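Local coordinates for Serine/threonine-protein kinase Tel1 (Chaetomium thermophilum, PDB 6SKY) that uses ATP to phosphorylate serine and threonine side chains of proteins and probably activates checkpoint signalling in response to genotoxic stress, at residues R2515-L2520 / S2658-F2663; I2594-G2599 / K2604-V2609; Q2618-E2623 / Y2649-L2654. All coordinates share one frame; numbering follows the deposited sequence.

Overall arrangement
From the N terminus, helix 2507-2522 comes first, and interaction 1 closes a long loop by setting 2515-2520 against 2658-2663, 138 residues apart at their closest ends. The other two contacts nest inside that loop, one after the other. Interaction 2 is a tight hairpin between strands 2593-2599 and 2604-2611; interaction 3 then brings helix 2616-2632 against strand 2651-2655. All three reach one antiparallel sheet, in which 2604-2611, 2658-2662 and 2651-2655 lie in that order. Interactions 1 and 2 both touch the bound nucleotide analogue, and Y2649 of interaction 3 reaches it too; interactions 1 and 3 tie two helices to the sheet over the ATP site, while interaction 2 builds part of the sheet itself.

Interaction 1. Residues R2515-L2520 / S2658-F2663; sequences RVYHAL and SGLIEF. With AGS (phosphothiophosphoric acid-adenylate ester), chain C.
The carbonyl oxygen E2662 O takes a hydrogen bond from the adenine amino group, AGS N6, at 2.8 Å with an N-H...O angle of 144°. With V2664 N, which also bonds the nucleotide, it forms a hinge-like backbone clamp of the kind kinases use to read adenine. F2663 lies next to it: its ring sits flat against the base, close to parallel, with AGS C2 standing 3.6 Å above the ring plane over its centre. Chi1 of -157° turns F2663 CG away from its own backbone nitrogen and folds the ring over the base. Replacing it with an alanine would remove that ring, and the pyrimidine part of the adenine would probably lose much of its cover on one face, with L2608 left at its side, while K2606 and L2608 would lose a packing partner. I2661 CG2 adds a methyl 3.7 Å from AGS N6.

At the other end, strand meets helix. L2660 CD1 stands over the face of the Y2517 ring, 3.9 Å from its centroid and only 2° off the normal, a textbook CH-pi contact; its sister methyl L2660 CD2 lies over the same face but off toward the CD1 side, 3.6 Å from Y2517 CD1. The phenol is fixed at its far end by a hydrogen bond between Y2517 OH and Q2607 OE1, while F2546 meets the ring edge-to-face. H2518 lays its CD2 near S2658 OG without a hydrogen bond between them; that hydroxyl is paired instead with T2655 OG1.

Helix 2507-2522 thus rests on the side of the sheet that carries L2660, with helix 2541-2552 beside it, while strand 2658-2662 runs between strands 2604-2611 and 2651-2655, bonded to both through its backbone.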
loop_
_atom_site.group_PDB
_atom_site.type_symbol
_atom_site.label_atom_id
_atom_site.label_comp_id
_atom_site.label_asym_id
_atom_site.label_seq_id
_atom_site.Cartn_x
_atom_site.Cartn_y
_atom_site.Cartn_z
ATOM N N ARG A 2515 -40.038 15.883 40.842
ATOM C CA ARG A 2515 -41.417 16.356 40.839
ATOM C C ARG A 2515 -41.479 17.870 40.701
ATOM O O ARG A 2515 -42.257 18.401 39.900
ATOM C CB ARG A 2515 -42.135 15.898 42.100
ATOM C CG ARG A 2515 -42.333 14.412 42.152
ATOM C CD ARG A 2515 -43.306 14.018 43.230
ATOM N NE ARG A 2515 -43.583 12.591 43.182
ATOM C CZ ARG A 2515 -44.429 12.030 42.326
ATOM N NH1 ARG A 2515 -44.625 10.721 42.346
ATOM N NH2 ARG A 2515 -45.080 12.777 41.448
ATOM N N VAL A 2516 -40.644 18.589 41.453
ATOM C CA VAL A 2516 -40.734 20.045 41.354
ATOM C C VAL A 2516 -40.121 20.561 40.054
ATOM O O VAL A 2516 -40.604 21.552 39.498
ATOM C CB VAL A 2516 -40.118 20.735 42.582
ATOM C CG1 VAL A 2516 -40.760 20.209 43.838
ATOM C CG2 VAL A 2516 -38.633 20.557 42.622
ATOM N N TYR A 2517 -39.079 19.909 39.531
ATOM C CA TYR A 2517 -38.543 20.312 38.230
ATOM C C TYR A 2517 -39.581 20.147 37.135
ATOM O O TYR A 2517 -39.726 21.012 36.269
ATOM C CB TYR A 2517 -37.302 19.497 37.882
ATOM C CG TYR A 2517 -35.996 20.172 38.181
ATOM C CD1 TYR A 2517 -35.663 21.360 37.582
ATOM C CD2 TYR A 2517 -35.087 19.603 39.043
ATOM C CE1 TYR A 2517 -34.475 21.969 37.846
ATOM C CE2 TYR A 2517 -33.900 20.207 39.309
ATOM C CZ TYR A 2517 -33.600 21.387 38.708
ATOM O OH TYR A 2517 -32.408 21.997 38.973
ATOM N N HIS A 2518 -40.315 19.037 37.153
ATOM C CA HIS A 2518 -41.347 18.817 36.151
ATOM C C HIS A 2518 -42.490 19.809 36.303
ATOM O O HIS A 2518 -43.017 20.316 35.305
ATOM C CB HIS A 2518 -41.853 17.385 36.254
ATOM C CG HIS A 2518 -43.006 17.085 35.358
ATOM N ND1 HIS A 2518 -44.160 16.489 35.811
ATOM C CD2 HIS A 2518 -43.185 17.296 34.035
ATOM C CE1 HIS A 2518 -45.001 16.345 34.804
ATOM N NE2 HIS A 2518 -44.434 16.828 33.715
ATOM N N ALA A 2519 -42.896 20.096 37.542
ATOM C CA ALA A 2519 -43.943 21.088 37.749
ATOM C C ALA A 2519 -43.514 22.449 37.229
ATOM O O ALA A 2519 -44.309 23.163 36.613
ATOM C CB ALA A 2519 -44.307 21.174 39.226
ATOM N N LEU A 2520 -42.258 22.823 37.460
ATOM C CA LEU A 2520 -41.762 24.090 36.940
ATOM C C LEU A 2520 -41.701 24.080 35.420
ATOM O O LEU A 2520 -41.979 25.095 34.777
ATOM C CB LEU A 2520 -40.389 24.391 37.524
ATOM C CG LEU A 2520 -39.722 25.674 37.059
ATOM C CD1 LEU A 2520 -40.354 26.861 37.739
ATOM C CD2 LEU A 2520 -38.257 25.611 37.361
ATOM N N SER A 2658 -41.028 16.798 29.061
ATOM C CA SER A 2658 -40.212 17.759 29.781
ATOM C C SER A 2658 -38.812 17.204 29.973
ATOM O O SER A 2658 -38.592 15.992 29.983
ATOM C CB SER A 2658 -40.834 18.110 31.137
ATOM O OG SER A 2658 -40.945 16.966 31.958
ATOM N N GLY A 2659 -37.869 18.117 30.146
ATOM C CA GLY A 2659 -36.504 17.700 30.388
ATOM C C GLY A 2659 -35.666 18.834 30.913
ATOM O O GLY A 2659 -36.089 19.988 30.961
ATOM N N LEU A 2660 -34.462 18.474 31.327
ATOM C CA LEU A 2660 -33.433 19.422 31.714
ATOM C C LEU A 2660 -32.287 19.305 30.727
ATOM O O LEU A 2660 -31.738 18.218 30.538
ATOM C CB LEU A 2660 -32.930 19.149 33.124
ATOM C CG LEU A 2660 -33.974 19.105 34.220
ATOM C CD1 LEU A 2660 -33.295 18.793 35.512
ATOM C CD2 LEU A 2660 -34.664 20.431 34.290
ATOM N N ILE A 2661 -31.917 20.415 30.115
ATOM C CA ILE A 2661 -30.798 20.452 29.188
ATOM C C ILE A 2661 -29.696 21.293 29.798
ATOM O O ILE A 2661 -29.954 22.346 30.383
ATOM C CB ILE A 2661 -31.225 20.999 27.820
ATOM C CG1 ILE A 2661 -32.411 20.208 27.309
ATOM C CG2 ILE A 2661 -30.120 20.860 26.849
ATOM C CD1 ILE A 2661 -32.823 20.595 25.944
ATOM N N GLU A 2662 -28.469 20.816 29.681
ATOM C CA GLU A 2662 -27.327 21.549 30.199
ATOM C C GLU A 2662 -27.068 22.758 29.327
ATOM O O GLU A 2662 -26.880 22.625 28.116
ATOM C CB GLU A 2662 -26.106 20.650 30.231
ATOM C CG GLU A 2662 -24.882 21.304 30.771
ATOM C CD GLU A 2662 -23.636 20.510 30.475
ATOM O OE1 GLU A 2662 -22.975 20.799 29.461
ATOM O OE2 GLU A 2662 -23.316 19.589 31.250
ATOM N N PHE A 2663 -27.069 23.936 29.930
ATOM C CA PHE A 2663 -26.769 25.165 29.211
ATOM C C PHE A 2663 -25.258 25.298 29.131
ATOM O O PHE A 2663 -24.598 25.497 30.152
ATOM C CB PHE A 2663 -27.400 26.354 29.923
ATOM C CG PHE A 2663 -27.624 27.532 29.053
ATOM C CD1 PHE A 2663 -28.773 27.645 28.314
ATOM C CD2 PHE A 2663 -26.692 28.541 28.984
ATOM C CE1 PHE A 2663 -28.985 28.731 27.512
ATOM C CE2 PHE A 2663 -26.899 29.627 28.185
ATOM C CZ PHE A 2663 -28.046 29.722 27.449
HETATM P PG AGS C . -36.382 27.014 17.094
HETATM S S1G AGS C . -35.302 27.388 15.515
HETATM O O2G AGS C . -36.246 25.522 17.498
HETATM O O3G AGS C . -37.872 27.329 16.793
HETATM P PB AGS C . -34.600 27.539 19.046
HETATM O O1B AGS C . -33.673 26.821 18.153
HETATM O O2B AGS C . -34.089 28.875 19.580
HETATM O O3B AGS C . -35.932 27.887 18.294
HETATM P PA AGS C . -34.625 27.134 21.754
HETATM O O1A AGS C . -35.816 27.760 22.339
HETATM O O2A AGS C . -34.092 25.930 22.527
HETATM O O3A AGS C . -34.910 26.628 20.290
HETATM O "O5'" AGS C . -33.534 28.251 21.634
HETATM C "C5'" AGS C . -33.024 28.845 22.836
HETATM C "C4'" AGS C . -31.779 29.628 22.525
HETATM O "O4'" AGS C . -30.701 29.150 23.350
HETATM C "C3'" AGS C . -31.275 29.522 21.092
HETATM O "O3'" AGS C . -30.616 30.717 20.693
HETATM C "C2'" AGS C . -30.316 28.336 21.156
HETATM O "O2'" AGS C . -29.265 28.478 20.212
HETATM C "C1'" AGS C . -29.758 28.435 22.575
HETATM N N9 AGS C . -29.545 27.140 23.202
HETATM C C8 AGS C . -30.332 26.030 23.085
HETATM N N7 AGS C . -29.903 24.997 23.765
HETATM C C5 AGS C . -28.754 25.465 24.377
HETATM C C6 AGS C . -27.824 24.854 25.237
HETATM N N6 AGS C . -27.915 23.590 25.649
HETATM N N1 AGS C . -26.787 25.599 25.666
HETATM C C2 AGS C . -26.692 26.865 25.257
HETATM N N3 AGS C . -27.504 27.547 24.449
HETATM C C4 AGS C . -28.520 26.783 24.039
#

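Interaction 2. Residues I2594-G2599 / K2604-V2609; sequences ILTAIG and KYKQLV. With AGS (phosphothiophosphoric acid-adenylate ester), chain C.
L2595 with Q2607, and A2597 with Y2605, each exchange a reciprocal pair of backbone hydrogen bonds, making an antiparallel hairpin whose strand segments run with their N-to-C directions 153° apart, with I2594, T2596 and I2598 opposite L2608, K2606 and K2604 in the non-hydrogen-bonded positions.

On the face that carries these last six residues, K2606 does most of the touching. Its chain runs beside T2596, pointing the same way, with CG 4.0 Å from both T2596 OG1 and T2596 CG2; a bend at chi3 of 57° then swings K2606 CE over to the I2594 methyl CG2, 3.6 Å away. L2608 points to this face too, and its CD1 presses on the adenine, 3.7 Å from AGS N6, on the same face of the base as F2663.

The other face holds L2595, A2597, Y2605 and Q2607. L2595 CD1 reaches diagonally to V2609 CG2 at 4.0 Å, and the Y2605 ring turns its edge to the backbone of G2599, with Y2605 CE2 4.1 Å from G2599 CA.

Within the sheet the hairpin is bonded on both flanks: strand 2576-2585 pairs with the outer edge of 2593-2599, and strand 2658-2662 with 2604-2611. Helix 2507-2522 packs over the L2595 and V2609 side, bringing L2520 and A2521.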
loop_
_atom_site.group_PDB
_atom_site.type_symbol
_atom_site.label_atom_id
_atom_site.label_comp_id
_atom_site.label_asym_id
_atom_site.label_seq_id
_atom_site.Cartn_x
_atom_site.Cartn_y
_atom_site.Cartn_z
ATOM N N ILE A 2594 -34.437 29.467 31.833
ATOM C CA ILE A 2594 -33.025 29.199 32.046
ATOM C C ILE A 2594 -32.730 29.476 33.511
ATOM O O ILE A 2594 -32.565 30.626 33.921
ATOM C CB ILE A 2594 -32.132 30.033 31.122
ATOM C CG1 ILE A 2594 -32.408 29.702 29.662
ATOM C CG2 ILE A 2594 -30.686 29.748 31.401
ATOM C CD1 ILE A 2594 -33.382 30.612 28.995
ATOM N N LEU A 2595 -32.653 28.423 34.302
ATOM C CA LEU A 2595 -32.303 28.533 35.706
ATOM C C LEU A 2595 -30.797 28.510 35.875
ATOM O O LEU A 2595 -30.065 28.019 35.022
ATOM C CB LEU A 2595 -32.912 27.391 36.506
ATOM C CG LEU A 2595 -34.311 27.530 37.082
ATOM C CD1 LEU A 2595 -35.317 27.872 36.017
ATOM C CD2 LEU A 2595 -34.667 26.231 37.736
ATOM N N THR A 2596 -30.338 29.041 36.998
ATOM C CA THR A 2596 -28.939 28.957 37.384
ATOM C C THR A 2596 -28.866 28.385 38.786
ATOM O O THR A 2596 -29.641 28.774 39.659
ATOM C CB THR A 2596 -28.253 30.322 37.345
ATOM O OG1 THR A 2596 -28.561 30.979 36.113
ATOM C CG2 THR A 2596 -26.755 30.164 37.449
ATOM N N ALA A 2597 -27.953 27.452 38.999
ATOM C CA ALA A 2597 -27.769 26.831 40.296
ATOM C C ALA A 2597 -26.339 27.059 40.743
ATOM O O ALA A 2597 -25.403 26.792 39.990
ATOM C CB ALA A 2597 -28.078 25.337 40.241
ATOM N N ILE A 2598 -26.170 27.568 41.951
ATOM C CA ILE A 2598 -24.849 27.741 42.532
ATOM C C ILE A 2598 -24.568 26.515 43.380
ATOM O O ILE A 2598 -25.326 26.201 44.304
ATOM C CB ILE A 2598 -24.758 29.030 43.361
ATOM C CG1 ILE A 2598 -24.769 30.256 42.454
ATOM C CG2 ILE A 2598 -23.492 29.029 44.180
ATOM C CD1 ILE A 2598 -26.138 30.768 42.122
ATOM N N GLY A 2599 -23.492 25.815 43.055
ATOM C CA GLY A 2599 -23.169 24.577 43.715
ATOM C C GLY A 2599 -22.411 24.788 45.000
ATOM O O GLY A 2599 -22.165 25.905 45.447
ATOM N N LYS A 2604 -21.321 27.850 38.800
ATOM C CA LYS A 2604 -22.662 28.125 38.315
ATOM C C LYS A 2604 -23.025 27.125 37.229
ATOM O O LYS A 2604 -22.354 27.054 36.197
ATOM C CB LYS A 2604 -22.764 29.550 37.787
ATOM C CG LYS A 2604 -22.419 30.601 38.810
ATOM C CD LYS A 2604 -22.753 31.979 38.293
ATOM C CE LYS A 2604 -22.482 33.041 39.334
ATOM N NZ LYS A 2604 -22.960 34.371 38.878
ATOM N N TYR A 2605 -24.081 26.359 37.464
ATOM C CA TYR A 2605 -24.600 25.390 36.512
ATOM C C TYR A 2605 -25.915 25.928 35.987
ATOM O O TYR A 2605 -26.903 25.975 36.720
ATOM C CB TYR A 2605 -24.802 24.033 37.170
ATOM C CG TYR A 2605 -23.602 23.509 37.904
ATOM C CD1 TYR A 2605 -22.600 22.838 37.237
ATOM C CD2 TYR A 2605 -23.480 23.669 39.267
ATOM C CE1 TYR A 2605 -21.509 22.354 37.903
ATOM C CE2 TYR A 2605 -22.395 23.185 39.941
ATOM C CZ TYR A 2605 -21.411 22.531 39.253
ATOM O OH TYR A 2605 -20.317 22.046 39.917
ATOM N N LYS A 2606 -25.934 26.350 34.737
ATOM C CA LYS A 2606 -27.178 26.807 34.148
ATOM C C LYS A 2606 -27.912 25.641 33.506
ATOM O O LYS A 2606 -27.327 24.612 33.173
ATOM C CB LYS A 2606 -26.914 27.903 33.126
ATOM C CG LYS A 2606 -26.069 29.023 33.657
ATOM C CD LYS A 2606 -25.991 30.145 32.662
ATOM C CE LYS A 2606 -27.373 30.645 32.315
ATOM N NZ LYS A 2606 -27.339 31.771 31.345
ATOM N N GLN A 2607 -29.219 25.807 33.353
ATOM C CA GLN A 2607 -30.081 24.730 32.895
ATOM C C GLN A 2607 -31.234 25.308 32.105
ATOM O O GLN A 2607 -31.824 26.306 32.511
ATOM C CB GLN A 2607 -30.648 23.929 34.065
ATOM C CG GLN A 2607 -29.622 23.281 34.931
ATOM C CD GLN A 2607 -30.128 23.036 36.303
ATOM O OE1 GLN A 2607 -31.253 23.385 36.622
ATOM N NE2 GLN A 2607 -29.308 22.431 37.135
ATOM N N LEU A 2608 -31.560 24.680 30.989
ATOM C CA LEU A 2608 -32.843 24.898 30.347
ATOM C C LEU A 2608 -33.822 23.910 30.947
ATOM O O LEU A 2608 -33.564 22.705 30.945
ATOM C CB LEU A 2608 -32.775 24.698 28.838
ATOM C CG LEU A 2608 -31.998 25.637 27.939
ATOM C CD1 LEU A 2608 -30.717 24.993 27.550
ATOM C CD2 LEU A 2608 -32.815 25.925 26.714
ATOM N N VAL A 2609 -34.927 24.412 31.470
ATOM C CA VAL A 2609 -36.022 23.576 31.929
ATOM C C VAL A 2609 -37.044 23.601 30.805
ATOM O O VAL A 2609 -37.821 24.545 30.677
ATOM C CB VAL A 2609 -36.600 24.067 33.256
ATOM C CG1 VAL A 2609 -37.594 23.081 33.775
ATOM C CG2 VAL A 2609 -35.501 24.256 34.262
HETATM P PG AGS C . -36.382 27.014 17.094
HETATM S S1G AGS C . -35.302 27.388 15.515
HETATM O O2G AGS C . -36.246 25.522 17.498
HETATM O O3G AGS C . -37.872 27.329 16.793
HETATM P PB AGS C . -34.600 27.539 19.046
HETATM O O1B AGS C . -33.673 26.821 18.153
HETATM O O2B AGS C . -34.089 28.875 19.580
HETATM O O3B AGS C . -35.932 27.887 18.294
HETATM P PA AGS C . -34.625 27.134 21.754
HETATM O O1A AGS C . -35.816 27.760 22.339
HETATM O O2A AGS C . -34.092 25.930 22.527
HETATM O O3A AGS C . -34.910 26.628 20.290
HETATM O "O5'" AGS C . -33.534 28.251 21.634
HETATM C "C5'" AGS C . -33.024 28.845 22.836
HETATM C "C4'" AGS C . -31.779 29.628 22.525
HETATM O "O4'" AGS C . -30.701 29.150 23.350
HETATM C "C3'" AGS C . -31.275 29.522 21.092
HETATM O "O3'" AGS C . -30.616 30.717 20.693
HETATM C "C2'" AGS C . -30.316 28.336 21.156
HETATM O "O2'" AGS C . -29.265 28.478 20.212
HETATM C "C1'" AGS C . -29.758 28.435 22.575
HETATM N N9 AGS C . -29.545 27.140 23.202
HETATM C C8 AGS C . -30.332 26.030 23.085
HETATM N N7 AGS C . -29.903 24.997 23.765
HETATM C C5 AGS C . -28.754 25.465 24.377
HETATM C C6 AGS C . -27.824 24.854 25.237
HETATM N N6 AGS C . -27.915 23.590 25.649
HETATM N N1 AGS C . -26.787 25.599 25.666
HETATM C C2 AGS C . -26.692 26.865 25.257
HETATM N N3 AGS C . -27.504 27.547 24.449
HETATM C C4 AGS C . -28.520 26.783 24.039
#

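Interaction 3. Residues Q2618-E2623 / Y2649-L2654; sequences QDAIME and YKVLPL
E2623 reaches from the helix to the edge of the Y2649 ring, its OE1 near the ring plane and 3.1 Å from Y2649 CE2. The carboxylate is turned almost upright to that plane, 77° away. One helical turn back, A2620 CB meets the strand with its methyl alone, 4.1 Å from V2651 CB and 4.2 Å from P2653 CG, so the helix backbone comes in close there.

A bend in the glutamate sets up the edge contact: CG is extended from the backbone, chi1 178°, and chi2 of 63° then folds the carboxylate back; E2623 also touches T2648 and L2780. The far end of Y2649 is held by its OH, which bonds to the backbone nitrogen of D2779, a magnesium ligand; I2661 packs along the CE1 side, and the nucleotide analogue touches the residue.

Helix 2616-2632 probably corresponds to the αC helix of other kinases. The carboxylate would meet the partly positive ring hydrogens of Y2649, which is consistent with a weak electrostatic attraction; the hydroxyl bond to D2779 N is the stronger tie to the metal site.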
loop_
_atom_site.group_PDB
_atom_site.type_symbol
_atom_site.label_atom_id
_atom_site.label_comp_id
_atom_site.label_asym_id
_atom_site.label_seq_id
_atom_site.Cartn_x
_atom_site.Cartn_y
_atom_site.Cartn_z
ATOM N N GLN A 2618 -34.931 11.245 21.977
ATOM C CA GLN A 2618 -34.176 11.192 20.733
ATOM C C GLN A 2618 -32.851 11.927 20.867
ATOM O O GLN A 2618 -31.793 11.403 20.500
ATOM C CB GLN A 2618 -35.000 11.795 19.600
ATOM C CG GLN A 2618 -36.299 11.084 19.328
ATOM C CD GLN A 2618 -36.087 9.675 18.846
ATOM O OE1 GLN A 2618 -36.411 8.717 19.539
ATOM N NE2 GLN A 2618 -35.537 9.539 17.654
ATOM N N ASP A 2619 -32.896 13.150 21.396
ATOM C CA ASP A 2619 -31.689 13.946 21.554
ATOM C C ASP A 2619 -30.707 13.288 22.507
ATOM O O ASP A 2619 -29.498 13.322 22.272
ATOM C CB ASP A 2619 -32.044 15.343 22.046
ATOM C CG ASP A 2619 -32.751 16.169 20.995
ATOM O OD1 ASP A 2619 -33.174 15.601 19.973
ATOM O OD2 ASP A 2619 -32.882 17.393 21.189
ATOM N N ALA A 2620 -31.204 12.674 23.580
ATOM C CA ALA A 2620 -30.315 12.048 24.554
ATOM C C ALA A 2620 -29.669 10.790 23.994
ATOM O O ALA A 2620 -28.465 10.566 24.176
ATOM C CB ALA A 2620 -31.087 11.727 25.824
ATOM N N ILE A 2621 -30.449 9.959 23.305
ATOM C CA ILE A 2621 -29.900 8.775 22.658
ATOM C C ILE A 2621 -28.836 9.162 21.645
ATOM O O ILE A 2621 -27.761 8.553 21.586
ATOM C CB ILE A 2621 -31.031 7.966 22.003
ATOM C CG1 ILE A 2621 -31.917 7.323 23.055
ATOM C CG2 ILE A 2621 -30.466 6.907 21.131
ATOM C CD1 ILE A 2621 -31.251 6.224 23.778
ATOM N N MET A 2622 -29.105 10.176 20.830
ATOM C CA MET A 2622 -28.128 10.529 19.813
ATOM C C MET A 2622 -26.902 11.200 20.408
ATOM O O MET A 2622 -25.797 11.013 19.896
ATOM C CB MET A 2622 -28.765 11.408 18.751
ATOM C CG MET A 2622 -29.691 10.646 17.839
ATOM S SD MET A 2622 -29.087 8.987 17.472
ATOM C CE MET A 2622 -27.689 9.343 16.425
ATOM N N GLU A 2623 -27.057 11.967 21.482
ATOM C CA GLU A 2623 -25.886 12.498 22.164
ATOM C C GLU A 2623 -25.009 11.371 22.691
ATOM O O GLU A 2623 -23.779 11.436 22.597
ATOM C CB GLU A 2623 -26.325 13.430 23.289
ATOM C CG GLU A 2623 -25.196 14.011 24.104
ATOM C CD GLU A 2623 -24.278 14.884 23.290
ATOM O OE1 GLU A 2623 -24.776 15.628 22.430
ATOM O OE2 GLU A 2623 -23.054 14.824 23.497
ATOM N N TYR A 2649 -22.735 17.600 25.691
ATOM C CA TYR A 2649 -23.534 18.227 26.728
ATOM C C TYR A 2649 -24.429 17.148 27.312
ATOM O O TYR A 2649 -24.299 15.969 26.982
ATOM C CB TYR A 2649 -24.290 19.453 26.195
ATOM C CG TYR A 2649 -25.429 19.207 25.242
ATOM C CD1 TYR A 2649 -26.658 19.783 25.464
ATOM C CD2 TYR A 2649 -25.267 18.452 24.105
ATOM C CE1 TYR A 2649 -27.696 19.587 24.609
ATOM C CE2 TYR A 2649 -26.307 18.248 23.245
ATOM C CZ TYR A 2649 -27.517 18.820 23.502
ATOM O OH TYR A 2649 -28.570 18.631 22.647
ATOM N N LYS A 2650 -25.325 17.527 28.207
ATOM C CA LYS A 2650 -26.119 16.558 28.945
ATOM C C LYS A 2650 -27.592 16.856 28.763
ATOM O O LYS A 2650 -28.052 17.944 29.105
ATOM C CB LYS A 2650 -25.755 16.566 30.423
ATOM C CG LYS A 2650 -26.631 15.680 31.246
ATOM C CD LYS A 2650 -25.822 14.728 32.059
ATOM C CE LYS A 2650 -26.699 13.996 33.028
ATOM N NZ LYS A 2650 -25.904 13.483 34.168
ATOM N N VAL A 2651 -28.325 15.889 28.232
ATOM C CA VAL A 2651 -29.774 15.953 28.134
ATOM C C VAL A 2651 -30.345 14.970 29.137
ATOM O O VAL A 2651 -29.876 13.833 29.236
ATOM C CB VAL A 2651 -30.269 15.631 26.714
ATOM C CG1 VAL A 2651 -31.692 16.059 26.552
ATOM C CG2 VAL A 2651 -29.405 16.306 25.692
ATOM N N LEU A 2652 -31.355 15.400 29.883
ATOM C CA LEU A 2652 -31.982 14.558 30.894
ATOM C C LEU A 2652 -33.485 14.628 30.701
ATOM O O LEU A 2652 -34.118 15.610 31.118
ATOM C CB LEU A 2652 -31.591 15.014 32.290
ATOM C CG LEU A 2652 -32.179 14.253 33.463
ATOM C CD1 LEU A 2652 -31.593 12.881 33.497
ATOM C CD2 LEU A 2652 -31.859 14.983 34.715
ATOM N N PRO A 2653 -34.092 13.633 30.059
ATOM C CA PRO A 2653 -35.550 13.636 29.906
ATOM C C PRO A 2653 -36.214 13.239 31.214
ATOM O O PRO A 2653 -35.882 12.209 31.800
ATOM C CB PRO A 2653 -35.795 12.587 28.818
ATOM C CG PRO A 2653 -34.467 12.303 28.241
ATOM C CD PRO A 2653 -33.482 12.532 29.310
ATOM N N LEU A 2654 -37.145 14.066 31.682
ATOM C CA LEU A 2654 -37.852 13.762 32.919
ATOM C C LEU A 2654 -39.114 12.965 32.632
ATOM O O LEU A 2654 -39.313 11.880 33.180
ATOM C CB LEU A 2654 -38.190 15.052 33.666
ATOM C CG LEU A 2654 -37.033 15.737 34.377
ATOM C CD1 LEU A 2654 -37.494 17.041 34.950
ATOM C CD2 LEU A 2654 -36.501 14.846 35.460
#